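Local coordinates for protein DNA-directed RNA polymerase subunit Rpo11 (Thermoplasma acidophilum, PDB 1XPP) that is a small subunit of the archaeal RNA polymerase, the enzyme that transcribes DNA into RNA, and probably pairs with a partner subunit through its dimerisation domain, at residues D[31-34]-D[35-38]; D[77-80]-D[81-85]; D[87-90]-D[91-94]. All coordinates share one frame; numbering follows the deposited sequence.

Contact 1: residues D[31-34]-D[35-38]; sequences DNTL and LRTL
Arg36 reaches back along the first turn of helix 32-42 and lays its guanidinium over Asn32. Its CG sits beside the backbone N (chi1 -58°), and the chain runs extended from there to NE. One guanidinium face lies on Asn32 CB, with Arg36 NH2 3.4 Å from that carbon. The Asn32 amide is turned 73° from the guanidinium plane, and a water joins the two groups. It accepts from Arg36 NH2 at 2.8 Å and donates to Asn32 OD1. A second water takes a bond from Arg36 NH1.

In the next i to i+4 pair, Thr37 bonds back to Thr33. Its OG1 is set beside its own backbone N (chi1 -60°) and donates to Thr33 O at 2.8 Å, from above the carbonyl plane. Thr37 N reaches the same oxygen at 2.9 Å from the opposite face. Leu34 CD2 meets Leu35 CD2 at 3.8 Å. Leu34 and Leu38 also pack on Leu88 and Phe96 of the second subunit, so this helix takes part in the contact between the two copies. The hydroxyl proton of the buried Thr37 is spent on Thr33 O, which also takes the Thr37 N-H, while two guanidinium nitrogens of Arg36 donate to water.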
# COMPACT_ATOMS: atom_id res chain seq x y z
N ASP D 31 8.64 -1.51 3.87
CA ASP D 31 9.88 -0.78 4.08
C ASP D 31 11.00 -1.59 3.42
O ASP D 31 11.05 -2.80 3.60
CB ASP D 31 10.15 -0.59 5.58
CG ASP D 31 9.78 0.80 6.05
OD1 ASP D 31 8.58 1.05 6.24
OD2 ASP D 31 10.69 1.67 6.21
N ASN D 32 11.84 -0.93 2.61
CA ASN D 32 13.03 -1.59 2.04
C ASN D 32 13.90 -2.31 3.08
O ASN D 32 14.46 -3.36 2.80
CB ASN D 32 13.90 -0.62 1.21
CG ASN D 32 13.22 -0.11 -0.06
OD1 ASN D 32 13.65 0.90 -0.64
ND2 ASN D 32 12.21 -0.81 -0.52
N THR D 33 14.01 -1.73 4.29
CA THR D 33 14.74 -2.38 5.36
C THR D 33 14.21 -3.76 5.69
O THR D 33 15.00 -4.70 5.91
CB THR D 33 14.82 -1.48 6.61
OG1 THR D 33 15.63 -0.36 6.23
CG2 THR D 33 15.55 -2.20 7.76
N LEU D 34 12.88 -3.88 5.72
CA LEU D 34 12.27 -5.21 5.94
C LEU D 34 12.73 -6.24 4.89
O LEU D 34 13.11 -7.36 5.21
CB LEU D 34 10.73 -5.12 5.98
CG LEU D 34 10.07 -6.51 6.22
CD1 LEU D 34 8.84 -6.44 7.12
CD2 LEU D 34 9.72 -7.11 4.91
N LEU D 35 12.73 -5.84 3.62
CA LEU D 35 13.09 -6.80 2.59
C LEU D 35 14.54 -7.26 2.73
O LEU D 35 14.83 -8.44 2.58
CB LEU D 35 12.83 -6.22 1.18
CG LEU D 35 11.41 -5.61 0.98
CD1 LEU D 35 11.26 -5.02 -0.42
CD2 LEU D 35 10.35 -6.62 1.20
N ARG D 36 15.44 -6.31 2.99
CA ARG D 36 16.87 -6.65 3.07
C ARG D 36 17.13 -7.50 4.29
O ARG D 36 17.88 -8.46 4.22
CB ARG D 36 17.71 -5.38 3.08
CG ARG D 36 17.47 -4.52 1.87
CD ARG D 36 18.56 -3.49 1.73
NE ARG D 36 18.13 -2.39 0.87
CZ ARG D 36 17.59 -1.26 1.31
NH1 ARG D 36 17.41 -1.06 2.62
NH2 ARG D 36 17.22 -0.33 0.45
N THR D 37 16.47 -7.16 5.41
CA THR D 37 16.61 -7.94 6.66
C THR D 37 16.10 -9.36 6.45
O THR D 37 16.73 -10.33 6.87
CB THR D 37 15.86 -7.27 7.83
OG1 THR D 37 16.40 -5.97 8.03
CG2 THR D 37 16.01 -8.06 9.14
N LEU D 38 14.98 -9.47 5.75
CA LEU D 38 14.43 -10.77 5.49
C LEU D 38 15.40 -11.65 4.69
O LEU D 38 15.62 -12.82 5.01
CB LEU D 38 13.09 -10.62 4.78
CG LEU D 38 12.43 -11.93 4.40
CD1 LEU D 38 12.21 -12.86 5.60
CD2 LEU D 38 11.12 -11.66 3.66
O HOH W 1 16.12 2.20 1.04
O HOH W 2 18.50 -1.84 4.95

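Contact 2: residues D[77-80]-D[81-85]; sequences AIKR and AVRKL
Lys79 and Arg83 lie one helical turn apart, and Lys79 CE lies over one face of the Arg83 guanidinium. Lys79 CE is 3.9 Å from Arg83 NE, and the two chains cross at a slant. The aliphatic parts meet lower down, Lys79 CG to Arg83 CG at 4.0 Å. The lysine chain is extended beyond CG, and its NZ stays 5.2 Å from Arg83 NE. The arginine chain bends at chi2 (-70°), which turns its outer part back toward the lysine.

The backbone donors and acceptors pair in regular i to i+4 fashion. Ala81 N bonds to Ala77 O, and Val82 N to Ile78 O. Arg83 N reaches Lys79 O at 2.9 Å with an N-H...O angle of 169°. Lys84 N takes Arg80 O, also at 2.9 Å. Within 81-85, Leu85 N bonds to Ala81 O. Val82 O has a side-chain partner too, the hydroxyl of Ser86.

These residues belong to the long helix 74-105 of the Rpb3/Rpb11 dimerisation domain. Ile78 rests on Val67 of the sheet, and Val82 on Leu38 of helix 32-42. Ile78 CG2 and Val82 CG2 approach to 4.1 Å. Ile78 also packs on Phe96, and Val82 on Tyr89, of the second subunit.

Arg80 finds its polar partner in the same chain. Its chain bends at chi3, one guanidinium face lies over Ala77 CA, and NH2 makes a salt bridge to Asp45 OD1. Lys84 leaves from the next turn, where its CG touches Arg80 O at 3.2 Å.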
# COMPACT_ATOMS: atom_id res chain seq x y z
N ALA D 77 11.74 -22.06 3.62
CA ALA D 77 12.89 -21.26 3.97
C ALA D 77 12.42 -19.85 4.32
O ALA D 77 12.88 -19.26 5.29
CB ALA D 77 13.96 -21.24 2.83
N ILE D 78 11.48 -19.31 3.54
CA ILE D 78 10.92 -18.00 3.87
C ILE D 78 10.24 -18.04 5.26
O ILE D 78 10.51 -17.18 6.11
CB ILE D 78 9.97 -17.49 2.80
CG1 ILE D 78 10.76 -17.29 1.50
CG2 ILE D 78 9.24 -16.22 3.33
CD1 ILE D 78 9.91 -16.94 0.28
N LYS D 79 9.41 -19.05 5.49
CA LYS D 79 8.72 -19.16 6.78
C LYS D 79 9.72 -19.23 7.94
O LYS D 79 9.54 -18.52 8.95
CB LYS D 79 7.79 -20.38 6.84
CG LYS D 79 7.00 -20.44 8.17
CD LYS D 79 6.00 -21.58 8.22
CE LYS D 79 5.30 -21.58 9.59
NZ LYS D 79 4.45 -22.81 9.68
N ARG D 80 10.75 -20.08 7.84
CA ARG D 80 11.74 -20.18 8.93
C ARG D 80 12.32 -18.82 9.29
O ARG D 80 12.46 -18.45 10.49
CB ARG D 80 12.87 -21.18 8.58
CG ARG D 80 12.34 -22.64 8.51
CD ARG D 80 13.50 -23.66 8.32
NE ARG D 80 14.27 -23.53 7.08
CZ ARG D 80 13.96 -24.16 5.95
NH1 ARG D 80 12.86 -24.92 5.86
NH2 ARG D 80 14.75 -24.00 4.88
N ALA D 81 12.67 -18.06 8.25
CA ALA D 81 13.28 -16.75 8.48
C ALA D 81 12.34 -15.75 9.12
O ALA D 81 12.77 -15.00 10.02
CB ALA D 81 13.82 -16.18 7.18
N VAL D 82 11.10 -15.69 8.63
CA VAL D 82 10.09 -14.77 9.19
C VAL D 82 9.87 -15.12 10.66
O VAL D 82 9.85 -14.23 11.52
CB VAL D 82 8.75 -14.82 8.43
CG1 VAL D 82 7.72 -13.98 9.11
CG2 VAL D 82 8.98 -14.32 6.99
N ARG D 83 9.72 -16.40 10.95
CA ARG D 83 9.46 -16.80 12.35
C ARG D 83 10.68 -16.48 13.22
O ARG D 83 10.52 -16.08 14.41
CB ARG D 83 9.04 -18.27 12.46
CG ARG D 83 7.78 -18.64 11.64
CD ARG D 83 6.44 -18.04 12.15
NE ARG D 83 5.42 -17.95 11.09
CZ ARG D 83 4.10 -17.91 11.32
NH1 ARG D 83 3.65 -17.99 12.57
NH2 ARG D 83 3.25 -17.80 10.30
N LYS D 84 11.90 -16.68 12.71
CA LYS D 84 13.09 -16.31 13.51
C LYS D 84 13.09 -14.82 13.81
O LYS D 84 13.37 -14.39 14.93
CB LYS D 84 14.39 -16.68 12.78
CG LYS D 84 14.69 -18.16 12.75
CD LYS D 84 16.13 -18.35 12.27
CE LYS D 84 16.27 -19.53 11.33
NZ LYS D 84 17.58 -19.49 10.58
N LEU D 85 12.76 -14.01 12.79
CA LEU D 85 12.77 -12.55 12.95
C LEU D 85 11.72 -12.06 13.95
O LEU D 85 11.99 -11.18 14.76
CB LEU D 85 12.59 -11.85 11.61
CG LEU D 85 13.86 -11.97 10.74
CD1 LEU D 85 13.54 -11.50 9.32
CD2 LEU D 85 15.05 -11.21 11.27

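Contact 3: residues D[87-90]-D[91-94]; sequences KLYE and DLGT
Lys87 and Asp91 meet obliquely on the surface of helix 74-105 and close a salt bridge between i and i+4. The lysine leaves with CG anti to the backbone N (chi1 177°) and stays extended to CE. A turn at chi4 (48°) then brings NZ onto the carboxylate. Asp91 OD2 accepts from Lys87 NZ at 2.7 Å through its syn lone pair, on the side of the other oxygen. The aliphatic chain also lies against the acid, with Lys87 CE 3.2 Å from Asp91 OD2. Asp91 CG lies beside its own backbone N and is 3.2 Å from Lys87 O, the oxygen that accepts from Asp91 N at 2.8 Å.

This stretch belongs to the Rpb3/Rpb11 dimerisation domain, and here it meets a second copy of the protein. Tyr89 is buried there. Its ring meets Tyr89 of the second subunit with the planes about 10° apart, and its OH hydrogen-bonds to Thr37 OG1 of that subunit. Within the helix, Leu92 CD2 approaches Tyr89 CD2 obliquely at 4.3 Å. Leu92 also packs on Tyr30 of the second subunit.

The Glu90 chain is extended beyond CG. Its OE2 comes close to Glu90 OE2 of the second subunit; a shared proton or solvent may ease the approach of the two carboxylates. Glu90 O accepts from Thr94 N at 3.0 Å.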
# COMPACT_ATOMS: atom_id res chain seq x y z
N LYS D 87 10.62 -13.79 16.42
CA LYS D 87 11.13 -14.16 17.76
C LYS D 87 12.23 -13.21 18.23
O LYS D 87 12.26 -12.84 19.41
CB LYS D 87 11.67 -15.58 17.74
CG LYS D 87 12.28 -15.99 19.08
CD LYS D 87 12.74 -17.42 19.09
CE LYS D 87 13.45 -17.72 20.40
NZ LYS D 87 12.65 -17.25 21.55
N LEU D 88 13.12 -12.82 17.32
CA LEU D 88 14.21 -11.89 17.67
C LEU D 88 13.67 -10.59 18.29
O LEU D 88 14.14 -10.16 19.35
CB LEU D 88 15.09 -11.57 16.43
CG LEU D 88 16.21 -12.60 16.15
CD1 LEU D 88 16.70 -12.39 14.73
CD2 LEU D 88 17.39 -12.44 17.10
N TYR D 89 12.72 -9.95 17.61
CA TYR D 89 12.13 -8.68 18.07
C TYR D 89 11.24 -8.89 19.29
O TYR D 89 11.26 -8.07 20.24
CB TYR D 89 11.40 -7.95 16.94
CG TYR D 89 12.38 -7.40 15.89
CD1 TYR D 89 12.48 -8.00 14.64
CD2 TYR D 89 13.16 -6.27 16.17
CE1 TYR D 89 13.35 -7.51 13.69
CE2 TYR D 89 14.07 -5.78 15.23
CZ TYR D 89 14.15 -6.39 14.00
OH TYR D 89 15.01 -5.90 13.04
N GLU D 90 10.52 -10.00 19.32
CA GLU D 90 9.72 -10.31 20.52
C GLU D 90 10.60 -10.45 21.74
O GLU D 90 10.29 -9.88 22.80
CB GLU D 90 8.87 -11.56 20.28
CG GLU D 90 7.68 -11.35 19.35
CD GLU D 90 7.16 -12.69 18.80
OE1 GLU D 90 7.73 -13.76 19.12
OE2 GLU D 90 6.19 -12.67 18.02
N ASP D 91 11.68 -11.21 21.59
CA ASP D 91 12.62 -11.50 22.70
C ASP D 91 13.29 -10.19 23.11
O ASP D 91 13.50 -9.93 24.31
CB ASP D 91 13.66 -12.53 22.32
CG ASP D 91 13.10 -13.97 22.24
OD1 ASP D 91 11.93 -14.20 22.64
OD2 ASP D 91 13.88 -14.86 21.85
N LEU D 92 13.61 -9.37 22.12
CA LEU D 92 14.19 -8.06 22.40
C LEU D 92 13.25 -7.27 23.34
O LEU D 92 13.70 -6.71 24.36
CB LEU D 92 14.44 -7.29 21.11
CG LEU D 92 14.97 -5.86 21.25
CD1 LEU D 92 16.39 -5.86 21.88
CD2 LEU D 92 14.92 -5.13 19.92
N GLY D 93 11.96 -7.23 23.02
CA GLY D 93 10.99 -6.53 23.89
C GLY D 93 10.85 -7.17 25.27
O GLY D 93 10.74 -6.44 26.26
N THR D 94 10.89 -8.49 25.36
CA THR D 94 10.83 -9.16 26.66
C THR D 94 12.01 -8.74 27.52
O THR D 94 11.85 -8.42 28.71
CB THR D 94 10.84 -10.66 26.50
OG1 THR D 94 9.66 -10.98 25.74
CG2 THR D 94 10.79 -11.36 27.87

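From the N terminus, contact 1 comes first, on helix 32-42 after strand 22-28. Contacts 2 and 3 follow on helix 74-105, beyond strands 48-54 and 64-69. Each joins neighbouring turns of one helix, so none closes a long loop. The three run in series and neither nest nor cross. Contacts 1 and 2 touch where the helices meet: Leu38 CD1 packs on Val82 CG2 at 3.8 Å, and Thr37 CG2 on Leu85 CD2. Contact 3 continues the long helix beyond contact 2, its centre about 18 Å from that of contact 1. All three reach the second subunit, where contact 1 of one copy meets contact 3 of the other.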